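Local coordinates for monosaccharide ABC transporter substrate-binding protein, CUT2 family (Acidothermus cellulolyticus, PDB 4RU1) that binds myo-inositol between its two lobes and probably serves as the sugar-binding component of an ABC-type importer, at residues Q125-T128 / V129-Q132. Sequence-based numbering, arbitrary orientation.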
loop_
_atom_site.group_PDB
_atom_site.type_symbol
_atom_site.label_atom_id
_atom_site.label_comp_id
_atom_site.label_asym_id
_atom_site.label_seq_id
_atom_site.Cartn_x
_atom_site.Cartn_y
_atom_site.Cartn_z
ATOM N N GLN A 125 -6.160 4.363 0.150
ATOM C CA GLN A 125 -6.961 4.299 1.368
ATOM C C GLN A 125 -6.363 5.173 2.440
ATOM O O GLN A 125 -5.128 5.447 2.464
ATOM C CB GLN A 125 -7.191 2.841 1.784
ATOM C CG GLN A 125 -6.483 2.283 2.973
ATOM C CD GLN A 125 -6.460 0.781 3.044
ATOM O OE1 GLN A 125 -7.378 0.133 2.555
ATOM N NE2 GLN A 125 -5.429 0.237 3.638
ATOM N N ASP A 126 -7.230 5.650 3.328
ATOM C CA ASP A 126 -6.816 6.525 4.364
ATOM C C ASP A 126 -6.257 5.605 5.427
ATOM O O ASP A 126 -6.992 4.806 6.023
ATOM C CB ASP A 126 -8.037 7.324 4.898
ATOM C CG ASP A 126 -7.641 8.301 6.030
ATOM O OD1 ASP A 126 -6.766 7.989 6.863
ATOM O OD2 ASP A 126 -8.246 9.378 6.149
ATOM N N GLU A 127 -4.955 5.667 5.581
ATOM C CA GLU A 127 -4.255 4.674 6.343
ATOM C C GLU A 127 -4.432 4.846 7.875
ATOM O O GLU A 127 -4.410 3.872 8.626
ATOM C CB GLU A 127 -2.776 4.616 5.968
ATOM C CG GLU A 127 -2.470 4.220 4.517
ATOM C CD GLU A 127 -2.926 2.812 4.114
ATOM O OE1 GLU A 127 -3.533 2.095 4.917
ATOM O OE2 GLU A 127 -2.670 2.473 2.932
ATOM N N THR A 128 -4.465 6.096 8.356
ATOM C CA THR A 128 -4.888 6.384 9.737
ATOM C C THR A 128 -6.265 5.775 10.034
ATOM O O THR A 128 -6.429 5.083 11.023
ATOM C CB THR A 128 -4.843 7.875 10.036
ATOM O OG1 THR A 128 -3.487 8.335 9.815
ATOM C CG2 THR A 128 -5.182 8.092 11.450
ATOM N N VAL A 129 -7.241 6.019 9.146
ATOM C CA VAL A 129 -8.569 5.419 9.360
ATOM C C VAL A 129 -8.496 3.900 9.337
ATOM O O VAL A 129 -9.108 3.207 10.162
ATOM C CB VAL A 129 -9.568 5.898 8.293
ATOM C CG1 VAL A 129 -10.899 5.165 8.414
ATOM C CG2 VAL A 129 -9.787 7.372 8.471
ATOM N N ALA A 130 -7.701 3.311 8.423
ATOM C CA ALA A 130 -7.663 1.854 8.392
ATOM C C ALA A 130 -7.035 1.333 9.704
ATOM O O ALA A 130 -7.512 0.333 10.293
ATOM C CB ALA A 130 -6.912 1.329 7.162
ATOM N N GLY A 131 -5.969 1.989 10.182
ATOM C CA GLY A 131 -5.333 1.609 11.455
ATOM C C GLY A 131 -6.283 1.769 12.621
ATOM O O GLY A 131 -6.412 0.888 13.443
ATOM N N GLN A 132 -7.010 2.872 12.680
ATOM C CA GLN A 132 -8.015 3.088 13.738
ATOM C C GLN A 132 -9.071 2.016 13.690
ATOM O O GLN A 132 -9.463 1.523 14.725
ATOM C CB GLN A 132 -8.677 4.480 13.574
ATOM C CG GLN A 132 -7.728 5.630 13.851
ATOM C CD GLN A 132 -8.197 6.971 13.299
ATOM O OE1 GLN A 132 -8.968 7.015 12.350
ATOM N NE2 GLN A 132 -7.797 8.071 13.924
#
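With its CG anti to the backbone N (chi1 -180°), Asp126 swings its carboxylate forward to Val129, while Val129 places CG2 beside its own backbone N, where it faces the carboxylate that the N-H binds. This is an N-cap: Asp126 stands just before helix 127-140 of the periplasmic binding protein fold, where the chain enters the helix from strand 121-124. Its OD1 accepts from Val129 N at 3.1 Å along an almost straight N-H line (173°), although the donor sits well above the carboxylate plane. The two side chains cross at about a right angle, and Val129 CG2 rests 3.4 Å from Asp126 CG. With an alanine here, the Val129 amide would probably lose its capping acceptor and a gap would be likely to open beside CG2. The first turn of the helix is closed by Ala130 N on Asp126 O, followed by Gly131 N on Glu127 O and Gln132 N on Thr128 O. On the buried side, Gln125 sends NE2 to Glu127 OE1 (2.9 Å), the acceptor lying nearly in the amide plane; Ala130 CB packs 4.0 Å from Gln125 NE2. The same OE1 forms a salt bridge with Arg161, a residue of the inositol pocket, and the Glu127 side chain itself is about 5 Å from the bound inositol, consistent with Glu127 acting as a second-shell partner of the site. Farther along, Gln132 bonds through NE2 to Gln167 on helix 156-168, while its side chain crosses that of Thr128 obliquely, with Gln132 NE2 3.6 Å from Thr128 CG2.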